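Local coordinates for nodulation fucosyltransferase NodZ (Bradyrhizobium sp., PDB 2HHC), which belongs to the nodulation protein Z family of fucosyltransferases and has the two-domain GT-B glycosyltransferase fold, at residues Asp159-Glu164 with Met271-Arg276. Residues are numbered along the deposited sequence; the frame is centred on the assembly and turned at random.
Sequences DALYEE and MYLLAR
Leu273 and Arg276, three residues apart, meet Leu161 and Tyr162 where two helices pack beside the mixed sheet containing strand 217-223, in one of the two Rossmann-like domains of the GT-B fold. Leu273, on the last turns of helix 258-274, comes first along this segment and faces helix 152-166. Its CD1 lies 4.0 Å from Leu161 CB, the two leucine side chains crossing at about a right angle, while its CD2 approaches the Tyr162 CB more loosely at 4.4 Å. Leu273 also touches Ile158 and Phe166 of the same helix and Phe220 of strand 217-223, so this buried leucine lies between helix 152-166 and the sheet.

Arg276 N donates a hydrogen bond to Leu273 O at 3.0 Å. In the conformer modelled here, one of two, Arg276 folds back, bent at both chi2 (-74°) and chi3 (-77°), and lays its guanidinium on one face of the Tyr162 ring. The planes are only 18° apart, giving a flat cation-pi stack with Arg276 CZ 3.6 Å from the centroid of the Tyr162 ring. Phe166, one turn further along helix 152-166, touches both the tyrosine ring and the arginine. Asp159 OD1 is 5.1 Å from Arg276 NH1, too far for a salt bridge, though its charge may still favour the arginine's position. In that conformer Arg276 NH2 sits over the centre of the Tyr162 ring, 2.9 Å above its plane, a short approach to be read with caution.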
ATOM      1  N   ASP A 159       2.465  10.986 -15.094  1.00 28.06           N
ATOM      2  CA  ASP A 159       2.280  12.344 -15.616  1.00 27.82           C
ATOM      3  C   ASP A 159       1.697  12.261 -17.026  1.00 26.85           C
ATOM      4  O   ASP A 159       0.778  12.982 -17.357  1.00 26.42           O
ATOM      5  CB  ASP A 159       3.597  13.141 -15.599  1.00 27.40           C
ATOM      6  CG  ASP A 159       4.138  13.419 -14.169  1.00 29.95           C
ATOM      7  OD1 ASP A 159       3.334  13.333 -13.224  1.00 36.25           O
ATOM      8  OD2 ASP A 159       5.335  13.688 -14.032  1.00 34.17           O
ATOM      9  N   ALA A 160       2.311  11.442 -17.892  1.00 27.32           N
ATOM     10  CA  ALA A 160       1.796  11.291 -19.255  1.00 27.85           C
ATOM     11  C   ALA A 160       0.362  10.796 -19.280  1.00 27.08           C
ATOM     12  O   ALA A 160      -0.487  11.336 -20.000  1.00 28.32           O
ATOM     13  CB  ALA A 160       2.694  10.397 -20.052  1.00 27.71           C
ATOM     14  N   LEU A 161       0.064   9.772 -18.475  1.00 28.67           N
ATOM     15  CA  LEU A 161      -1.279   9.222 -18.375  1.00 28.89           C
ATOM     16  C   LEU A 161      -2.328  10.229 -17.839  1.00 27.47           C
ATOM     17  O   LEU A 161      -3.431  10.320 -18.309  1.00 29.57           O
ATOM     18  CB  LEU A 161      -1.281   7.945 -17.502  1.00 31.02           C
ATOM     19  CG  LEU A 161      -0.551   6.791 -18.207  1.00 32.77           C
ATOM     20  CD1 LEU A 161      -0.024   5.745 -17.206  1.00 35.25           C
ATOM     21  CD2 LEU A 161      -1.491   6.082 -19.131  1.00 34.99           C
ATOM     22  N   TYR A 162      -1.914  11.032 -16.862  1.00 28.09           N
ATOM     23  CA  TYR A 162      -2.782  12.055 -16.328  1.00 29.66           C
ATOM     24  C   TYR A 162      -3.159  13.061 -17.433  1.00 29.56           C
ATOM     25  O   TYR A 162      -4.313  13.389 -17.652  1.00 29.47           O
ATOM     26  CB  TYR A 162      -2.123  12.773 -15.150  1.00 30.48           C
ATOM     27  CG  TYR A 162      -3.074  13.732 -14.531  1.00 32.39           C
ATOM     28  CD1 TYR A 162      -3.995  13.304 -13.563  1.00 36.20           C
ATOM     29  CD2 TYR A 162      -3.107  15.051 -14.947  1.00 37.14           C
ATOM     30  CE1 TYR A 162      -4.908  14.233 -13.025  1.00 38.53           C
ATOM     31  CE2 TYR A 162      -3.968  15.936 -14.421  1.00 37.99           C
ATOM     32  CZ  TYR A 162      -4.876  15.534 -13.473  1.00 38.45           C
ATOM     33  OH  TYR A 162      -5.678  16.588 -13.019  1.00 43.94           O
ATOM     34  N   GLU A 163      -2.172  13.565 -18.151  1.00 28.52           N
ATOM     35  CA  GLU A 163      -2.408  14.489 -19.224  1.00 29.97           C
ATOM     36  C   GLU A 163      -3.306  13.876 -20.299  1.00 30.17           C
ATOM     37  O   GLU A 163      -4.217  14.520 -20.813  1.00 29.85           O
ATOM     38  CB  GLU A 163      -1.080  14.913 -19.806  1.00 28.27           C
ATOM     39  CG  GLU A 163      -1.070  15.710 -21.082  1.00 30.13           C
ATOM     40  CD  GLU A 163      -1.940  16.936 -21.074  1.00 35.44           C
ATOM     41  OE1 GLU A 163      -2.289  17.421 -19.979  1.00 39.58           O
ATOM     42  OE2 GLU A 163      -2.207  17.438 -22.189  1.00 38.48           O
ATOM     43  N   GLU A 164      -3.070  12.606 -20.602  1.00 29.86           N
ATOM     44  CA  GLU A 164      -3.732  11.932 -21.711  1.00 30.43           C
ATOM     45  C   GLU A 164      -5.186  11.596 -21.425  1.00 31.09           C
ATOM     46  O   GLU A 164      -5.977  11.541 -22.355  1.00 33.24           O
ATOM     47  CB  GLU A 164      -2.962  10.653 -22.085  1.00 30.22           C
ATOM     48  CG  GLU A 164      -1.679  10.931 -22.792  1.00 30.92           C
ATOM     49  CD  GLU A 164      -0.610   9.868 -22.649  1.00 30.53           C
ATOM     50  OE1 GLU A 164      -0.874   8.817 -21.989  1.00 35.97           O
ATOM     51  OE2 GLU A 164       0.520  10.144 -23.146  1.00 35.79           O
ATOM     52  N   MET A 271      -2.117   2.724  -8.397  1.00 28.86           N
ATOM     53  CA  MET A 271      -2.430   3.165  -7.013  1.00 29.87           C
ATOM     54  C   MET A 271      -2.444   4.694  -6.928  1.00 30.45           C
ATOM     55  O   MET A 271      -3.313   5.283  -6.306  1.00 29.48           O
ATOM     56  CB  MET A 271      -1.421   2.563  -6.030  1.00 29.17           C
ATOM     57  CG  MET A 271      -1.551   1.115  -5.829  1.00 33.05           C
ATOM     58  SD  MET A 271      -0.201   0.540  -4.848  1.00 35.81           S
ATOM     59  CE  MET A 271      -0.529   1.366  -3.393  1.00 29.23           C
ATOM     60  N   TYR A 272      -1.427   5.319  -7.537  1.00 29.38           N
ATOM     61  CA  TYR A 272      -1.312   6.759  -7.501  1.00 30.32           C
ATOM     62  C   TYR A 272      -2.335   7.456  -8.401  1.00 30.76           C
ATOM     63  O   TYR A 272      -2.893   8.484  -8.020  1.00 31.48           O
ATOM     64  CB  TYR A 272       0.145   7.131  -7.821  1.00 29.52           C
ATOM     65  CG  TYR A 272       1.083   7.055  -6.637  1.00 29.47           C
ATOM     66  CD1 TYR A 272       1.504   5.862  -6.088  1.00 29.40           C
ATOM     67  CD2 TYR A 272       1.620   8.219  -6.063  1.00 29.20           C
ATOM     68  CE1 TYR A 272       2.336   5.799  -5.030  1.00 30.17           C
ATOM     69  CE2 TYR A 272       2.470   8.145  -5.022  1.00 29.48           C
ATOM     70  CZ  TYR A 272       2.858   6.962  -4.482  1.00 28.63           C
ATOM     71  OH  TYR A 272       3.736   6.881  -3.408  1.00 29.96           O
ATOM     72  N   LEU A 273      -2.640   6.906  -9.575  1.00 29.55           N
ATOM     73  CA  LEU A 273      -3.655   7.499 -10.420  1.00 30.62           C
ATOM     74  C   LEU A 273      -5.053   7.357  -9.804  1.00 30.90           C
ATOM     75  O   LEU A 273      -5.864   8.241  -9.919  1.00 31.16           O
ATOM     76  CB  LEU A 273      -3.597   6.919 -11.803  1.00 30.43           C
ATOM     77  CG  LEU A 273      -2.483   7.437 -12.732  1.00 30.39           C
ATOM     78  CD1 LEU A 273      -2.474   6.635 -13.957  1.00 32.14           C
ATOM     79  CD2 LEU A 273      -2.667   8.941 -13.020  1.00 30.99           C
ATOM     80  N   LEU A 274      -5.342   6.260  -9.137  1.00 30.16           N
ATOM     81  CA  LEU A 274      -6.607   6.132  -8.432  1.00 30.54           C
ATOM     82  C   LEU A 274      -6.801   7.282  -7.445  1.00 30.44           C
ATOM     83  O   LEU A 274      -7.948   7.780  -7.257  1.00 30.82           O
ATOM     84  CB  LEU A 274      -6.730   4.780  -7.734  1.00 30.21           C
ATOM     85  CG  LEU A 274      -7.007   3.586  -8.624  1.00 31.23           C
ATOM     86  CD1 LEU A 274      -6.751   2.280  -7.939  1.00 32.56           C
ATOM     87  CD2 LEU A 274      -8.478   3.592  -9.132  1.00 32.37           C
ATOM     88  N   ALA A 275      -5.731   7.734  -6.808  1.00 30.09           N
ATOM     89  CA  ALA A 275      -5.829   8.829  -5.836  1.00 30.68           C
ATOM     90  C   ALA A 275      -6.110  10.208  -6.438  1.00 31.33           C
ATOM     91  O   ALA A 275      -6.321  11.174  -5.711  1.00 32.21           O
ATOM     92  CB  ALA A 275      -4.590   8.879  -4.984  1.00 31.69           C
ATOM     93  N   ARG A 276      -6.101  10.270  -7.763  1.00 31.26           N
ATOM     94  CA  ARG A 276      -6.409  11.468  -8.546  1.00 32.16           C
ATOM     95  C   ARG A 276      -7.840  11.514  -9.066  1.00 32.20           C
ATOM     96  O   ARG A 276      -8.260  12.454  -9.762  1.00 35.30           O
ATOM     97  CB  ARG A 276      -5.471  11.550  -9.769  0.50 32.97           C
ATOM     98  CG  ARG A 276      -3.933  11.559  -9.516  0.50 33.15           C
ATOM     99  CD  ARG A 276      -3.356  12.871  -8.964  0.50 35.92           C
ATOM    100  NE  ARG A 276      -3.210  13.922  -9.981  0.50 36.77           N
ATOM    101  CZ  ARG A 276      -2.205  14.033 -10.860  0.50 36.08           C
ATOM    102  NH1 ARG A 276      -1.246  13.097 -10.971  0.50 37.34           N
ATOM    103  NH2 ARG A 276      -2.210  15.053 -11.699  0.50 34.41           N
TER